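SCO1 protein homolog (PDB 1XZO) is needed to insert copper into the active site of cytochrome c oxidase and may act in copper homeostasis or redox signalling. Local coordinates at residues N25-L28 / E29-K32; E113-A116 / L117-K121. One frame throughout, in Å; residues are numbered along the deposited sequence.

Interaction 1: residues N25-L28 / E29-K32. With CA (calcium ion), chain H.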
ATOM      1  N   ASN A  25     -12.851   9.993   3.269  1.00 23.68           N
ATOM      2  CA  ASN A  25     -12.973   8.583   3.610  1.00 23.33           C
ATOM      3  C   ASN A  25     -12.616   7.630   2.438  1.00 21.28           C
ATOM      4  O   ASN A  25     -13.142   7.712   1.315  1.00 21.77           O
ATOM      5  CB  ASN A  25     -14.357   8.218   4.162  1.00 23.76           C
ATOM      6  CG  ASN A  25     -14.615   8.765   5.544  1.00 22.83           C
ATOM      7  OD1 ASN A  25     -13.738   9.284   6.247  1.00 29.49           O
ATOM      8  ND2 ASN A  25     -15.846   8.649   5.935  1.00 28.64           N
ATOM      9  N   VAL A  26     -11.843   6.595   2.810  1.00 22.43           N
ATOM     10  CA  VAL A  26     -11.518   5.456   1.969  1.00 21.33           C
ATOM     11  C   VAL A  26     -11.752   4.151   2.734  1.00 19.73           C
ATOM     12  O   VAL A  26     -11.276   4.006   3.810  1.00 21.09           O
ATOM     13  CB  VAL A  26     -10.022   5.584   1.509  1.00 22.38           C
ATOM     14  CG1 VAL A  26      -9.592   4.380   0.670  1.00 22.63           C
ATOM     15  CG2 VAL A  26      -9.889   6.896   0.714  1.00 22.62           C
ATOM     16  N   SER A  27     -12.547   3.306   2.156  1.00 21.55           N
ATOM     17  CA  SER A  27     -12.987   2.062   2.791  1.00 20.66           C
ATOM     18  C   SER A  27     -12.648   0.820   1.930  1.00 20.20           C
ATOM     19  O   SER A  27     -12.699   0.857   0.691  1.00 20.82           O
ATOM     20  CB  SER A  27     -14.498   2.147   3.089  1.00 22.40           C
ATOM     21  OG  SER A  27     -15.191   2.093   1.876  1.00 20.86           O
ATOM     22  N   LEU A  28     -12.578  -0.347   2.581  1.00 18.52           N
ATOM     23  CA  LEU A  28     -12.584  -1.584   1.834  1.00 19.67           C
ATOM     24  C   LEU A  28     -13.731  -1.692   0.868  1.00 20.17           C
ATOM     25  O   LEU A  28     -13.584  -2.104  -0.261  1.00 21.24           O
ATOM     26  CB  LEU A  28     -12.489  -2.802   2.753  1.00 19.39           C
ATOM     27  CG  LEU A  28     -12.543  -4.163   2.115  1.00 23.84           C
ATOM     28  CD1 LEU A  28     -13.635  -4.389   1.301  1.00 31.13           C
ATOM     29  CD2 LEU A  28     -11.201  -4.347   1.257  1.00 21.23           C
ATOM     30  N   GLU A  29     -14.945  -1.281   1.287  1.00 20.32           N
ATOM     31  CA  GLU A  29     -16.077  -1.376   0.458  1.00 23.48           C
ATOM     32  C   GLU A  29     -15.914  -0.525  -0.803  1.00 23.55           C
ATOM     33  O   GLU A  29     -16.359  -0.888  -1.859  1.00 24.43           O
ATOM     34  CB  GLU A  29     -17.334  -0.963   1.261  1.00 24.64           C
ATOM     35  CG  GLU A  29     -18.604  -1.261   0.530  1.00 25.99           C
ATOM     36  CD  GLU A  29     -19.817  -0.759   1.281  1.00 31.94           C
ATOM     37  OE1 GLU A  29     -19.701  -0.212   2.394  1.00 30.30           O
ATOM     38  OE2 GLU A  29     -20.868  -0.883   0.688  1.00 32.76           O
ATOM     39  N   SER A  30     -15.384   0.661  -0.626  1.00 24.30           N
ATOM     40  CA  SER A  30     -15.157   1.582  -1.726  1.00 26.16           C
ATOM     41  C   SER A  30     -14.211   0.938  -2.752  1.00 25.04           C
ATOM     42  O   SER A  30     -14.185   1.394  -3.847  1.00 26.70           O
ATOM     43  CB  SER A  30     -14.590   2.925  -1.241  1.00 25.10           C
ATOM     44  OG  SER A  30     -13.203   3.003  -0.843  1.00 24.57           O
ATOM     45  N   LEU A  31     -13.401  -0.015  -2.332  1.00 25.20           N
ATOM     46  CA  LEU A  31     -12.387  -0.656  -3.219  1.00 26.18           C
ATOM     47  C   LEU A  31     -12.936  -1.907  -3.887  1.00 27.81           C
ATOM     48  O   LEU A  31     -12.231  -2.560  -4.631  1.00 27.98           O
ATOM     49  CB  LEU A  31     -11.100  -0.955  -2.476  1.00 23.89           C
ATOM     50  CG  LEU A  31     -10.313   0.303  -2.149  1.00 23.71           C
ATOM     51  CD1 LEU A  31      -9.397   0.176  -1.098  1.00 19.30           C
ATOM     52  CD2 LEU A  31      -9.507   0.826  -3.369  1.00 28.89           C
ATOM     53  N   LYS A  32     -14.161  -2.302  -3.560  1.00 29.29           N
ATOM     54  CA  LYS A  32     -14.829  -3.485  -4.160  1.00 29.75           C
ATOM     55  C   LYS A  32     -14.906  -3.357  -5.688  1.00 30.60           C
ATOM     56  O   LYS A  32     -15.229  -2.296  -6.207  1.00 32.96           O
ATOM     57  CB  LYS A  32     -16.247  -3.678  -3.568  1.00 30.88           C
ATOM     58  CG  LYS A  32     -17.206  -4.595  -4.374  1.00 35.61           C
ATOM     59  CD  LYS A  32     -18.136  -5.399  -3.464  1.00 40.96           C
ATOM     60  CE  LYS A  32     -19.618  -5.069  -3.697  1.00 46.20           C
ATOM     61  NZ  LYS A  32     -20.439  -5.647  -2.556  1.00 46.77           N
TER
HETATM   62 CA    CA H1008     -22.344  -0.869   2.493  1.00 34.42          CA
HETATM   63  O   HOH W   1     -22.269   0.331   2.204  1.00 16.91           O
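The carbonyl oxygen of S27 receives two donors from the turn that follows. S30 OG donates to S27 O at 2.7 Å, in the carbonyl plane and on a lone pair. A second bond between the serines runs in the same direction: S30 N donates to S27 OG at 2.9 Å, with an N-H...O angle of 154°. With the weak bond from L31 N to S27 O, this fits an ST motif at the end of strand 25-27, which pairs with strand 17-19. S27 OG stands between its own N and carbonyl carbon (chi1 70°), turned onward to S30. S30 takes up the same torsion (chi1 75°), which turns its hydroxyl back to the carbonyl of S27. Two turns continue the chain: L31 N bonds L28 O at 2.9 Å, above the carbonyl plane, and K32 N bonds E29 O. With an alanine in place of S27, S30 N would probably lose its side-chain acceptor and the turn one of its ties. V26 and L31 face inward: V26 meets L104, and both touch R71. Both carboxylate oxygens of E29 bind a calcium ion, OE2 at 2.3 Å. The serine bonds thus satisfy polar atoms and tie strand 25-27 to the turn.

Interaction 2: residues E113-A116 / L117-K121. With CD (cadmium ion), chain E.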
ATOM      1  N   GLU A 113      -2.120  -1.738  13.795  1.00 17.89           N
ATOM      2  CA  GLU A 113      -1.338  -2.945  14.100  1.00 18.70           C
ATOM      3  C   GLU A 113      -2.201  -4.178  13.917  1.00 18.37           C
ATOM      4  O   GLU A 113      -1.872  -5.200  13.237  1.00 15.78           O
ATOM      5  CB  GLU A 113      -0.620  -2.765  15.412  1.00 18.28           C
ATOM      6  CG  GLU A 113       0.561  -1.774  15.297  1.00 22.62           C
ATOM      7  CD  GLU A 113       1.424  -1.694  16.474  1.00 26.83           C
ATOM      8  OE1 GLU A 113       2.360  -0.851  16.419  1.00 24.49           O
ATOM      9  OE2 GLU A 113       1.162  -2.439  17.441  1.00 29.46           O
ATOM     10  N   GLU A 114      -3.404  -4.169  14.517  1.00 18.38           N
ATOM     11  CA  GLU A 114      -4.289  -5.270  14.391  1.00 17.89           C
ATOM     12  C   GLU A 114      -4.849  -5.485  13.015  1.00 16.54           C
ATOM     13  O   GLU A 114      -4.974  -6.603  12.538  1.00 18.93           O
ATOM     14  CB  GLU A 114      -5.480  -4.982  15.351  1.00 19.85           C
ATOM     15  CG  GLU A 114      -5.386  -5.409  16.744  1.00 26.84           C
ATOM     16  CD  GLU A 114      -6.792  -5.875  17.249  1.00 32.69           C
ATOM     17  OE1 GLU A 114      -7.505  -4.997  17.751  1.00 38.84           O
ATOM     18  OE2 GLU A 114      -7.173  -7.064  17.084  1.00 30.61           O
ATOM     19  N   PHE A 115      -5.101  -4.397  12.259  1.00 15.71           N
ATOM     20  CA  PHE A 115      -5.615  -4.491  10.910  1.00 15.46           C
ATOM     21  C   PHE A 115      -4.540  -5.161  10.048  1.00 16.65           C
ATOM     22  O   PHE A 115      -4.878  -6.017   9.309  1.00 17.29           O
ATOM     23  CB  PHE A 115      -5.930  -3.082  10.321  1.00 16.23           C
ATOM     24  CG  PHE A 115      -6.212  -3.065   8.902  1.00 13.49           C
ATOM     25  CD1 PHE A 115      -7.425  -3.372   8.409  1.00 18.07           C
ATOM     26  CD2 PHE A 115      -5.175  -2.632   7.995  1.00 19.82           C
ATOM     27  CE1 PHE A 115      -7.644  -3.377   7.108  1.00 18.90           C
ATOM     28  CE2 PHE A 115      -5.442  -2.484   6.745  1.00 16.94           C
ATOM     29  CZ  PHE A 115      -6.644  -2.915   6.207  1.00 17.45           C
ATOM     30  N   ALA A 116      -3.315  -4.704  10.229  1.00 17.07           N
ATOM     31  CA  ALA A 116      -2.212  -5.203   9.432  1.00 17.85           C
ATOM     32  C   ALA A 116      -1.958  -6.699   9.733  1.00 19.75           C
ATOM     33  O   ALA A 116      -1.707  -7.452   8.771  1.00 19.19           O
ATOM     34  CB  ALA A 116      -0.957  -4.396   9.666  1.00 18.32           C
ATOM     35  N   LEU A 117      -2.016  -7.106  11.008  1.00 19.34           N
ATOM     36  CA  LEU A 117      -1.776  -8.549  11.353  1.00 21.16           C
ATOM     37  C   LEU A 117      -2.858  -9.429  10.783  1.00 22.39           C
ATOM     38  O   LEU A 117      -2.609 -10.499  10.107  1.00 23.27           O
ATOM     39  CB  LEU A 117      -1.628  -8.569  12.859  1.00 23.75           C
ATOM     40  CG  LEU A 117      -1.208  -9.801  13.686  1.00 25.91           C
ATOM     41  CD1 LEU A 117      -0.707  -9.393  14.936  1.00 31.29           C
ATOM     42  CD2 LEU A 117      -2.525 -10.667  13.880  1.00 29.70           C
ATOM     43  N   LYS A 118      -4.124  -9.048  10.947  1.00 20.38           N
ATOM     44  CA  LYS A 118      -5.231  -9.852  10.382  1.00 21.82           C
ATOM     45  C   LYS A 118      -5.347  -9.934   8.888  1.00 22.50           C
ATOM     46  O   LYS A 118      -5.507 -10.981   8.331  1.00 24.13           O
ATOM     47  CB  LYS A 118      -6.628  -9.402  10.972  1.00 21.80           C
ATOM     48  CG  LYS A 118      -6.636  -9.413  12.528  1.00 27.93           C
ATOM     49  CD  LYS A 118      -8.109  -9.148  13.094  1.00 35.05           C
ATOM     50  CE  LYS A 118      -8.334  -7.811  13.915  1.00 40.86           C
ATOM     51  NZ  LYS A 118      -9.626  -6.932  13.667  1.00 40.22           N
ATOM     52  N   SER A 119      -5.250  -8.782   8.228  1.00 20.88           N
ATOM     53  CA  SER A 119      -5.462  -8.665   6.810  1.00 19.77           C
ATOM     54  C   SER A 119      -4.284  -9.202   5.993  1.00 19.93           C
ATOM     55  O   SER A 119      -4.513  -9.739   4.964  1.00 19.22           O
ATOM     56  CB  SER A 119      -5.606  -7.204   6.430  1.00 22.79           C
ATOM     57  OG  SER A 119      -6.878  -6.720   7.030  1.00 21.91           O
ATOM     58  N   PHE A 120      -3.089  -8.895   6.432  1.00 18.30           N
ATOM     59  CA  PHE A 120      -1.856  -9.080   5.546  1.00 21.53           C
ATOM     60  C   PHE A 120      -0.816  -9.962   6.192  1.00 24.11           C
ATOM     61  O   PHE A 120       0.210 -10.252   5.589  1.00 24.85           O
ATOM     62  CB  PHE A 120      -1.212  -7.722   5.218  1.00 20.51           C
ATOM     63  CG  PHE A 120      -2.090  -6.821   4.382  1.00 19.45           C
ATOM     64  CD1 PHE A 120      -2.763  -5.702   5.005  1.00 23.02           C
ATOM     65  CD2 PHE A 120      -2.330  -7.041   3.018  1.00 17.53           C
ATOM     66  CE1 PHE A 120      -3.663  -4.918   4.281  1.00 19.13           C
ATOM     67  CE2 PHE A 120      -3.164  -6.224   2.297  1.00 21.48           C
ATOM     68  CZ  PHE A 120      -3.816  -5.112   2.952  1.00 20.21           C
ATOM     69  N   LYS A 121      -1.082 -10.382   7.417  1.00 24.66           N
ATOM     70  CA  LYS A 121      -0.186 -11.166   8.245  1.00 25.85           C
ATOM     71  C   LYS A 121       1.136 -10.463   8.447  1.00 25.69           C
ATOM     72  O   LYS A 121       2.159 -11.087   8.546  1.00 27.30           O
ATOM     73  CB  LYS A 121      -0.059 -12.643   7.708  1.00 26.97           C
ATOM     74  CG  LYS A 121      -1.325 -13.236   7.081  1.00 28.58           C
ATOM     75  CD  LYS A 121      -2.396 -13.355   8.101  1.00 32.39           C
ATOM     76  CE  LYS A 121      -3.695 -13.870   7.558  1.00 35.63           C
ATOM     77  NZ  LYS A 121      -4.785 -13.681   8.584  1.00 35.75           N
TER
HETATM   78 CD    CD E1003       3.203  -1.443  18.350  1.00 41.92          CD
HETATM   79  O   HOH W   2       3.645  -3.404  19.674  1.00 25.23           O
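S119 OG lies over one face of the F115 ring, displaced toward its rim and 3.4 Å from CE1. F115 O takes the backbone N of S119 at 3.0 Å, and S119 OG adds a weak second bond to it. The stronger partner of this hydroxyl is the backbone N of E14. F120 brings the edge of its ring to F115, CE1 to CE2 at 3.9 Å. F115 has CG anti to its backbone N (chi1 169°), and this carries the ring along the helix to S119 and F120. Successive i to i+4 bonds, from L117 N to E113 O through F120 N to A116 O, set the spacing. This is the last part of helix 109-120, which packs on the central sheet of the thioredoxin-like fold. A116 touches F40 and F120 touches A38, both on strand 36-41. The F115 ring also meets F16, F18 and F75, edge-to-face with F18. On the outer side E114 and K118 run side by side, but OE2 and NZ stay 4.2 Å apart, beyond a salt bridge. K121 leaves the helix with positive phi, and its NZ donates to K118 O at 2.8 Å. E113 holds a cadmium ion with both carboxylate oxygens, OE1 at 2.2 Å. K125 also binds this ion.

Interactions 1 and 2 do not touch; their centres are about 17 Å apart and their nearest atoms about 7 Å. They hold different elements: residues 25-32 lead out of the small two-strand sheet, while 113-121 end a helix packed on the central sheet. Both have a buried and an exposed side. They share neighbours, since L28 and F115 each touch V13 and F16. F18, paired by backbone with V26, also meets the F115 ring. Interaction 1 relies on serine hydroxyls and short turns. Interaction 2 relies on regular helical bonds and aromatic rings. Each binds a metal ion through an outward glutamate, calcium at E29 and cadmium at E113.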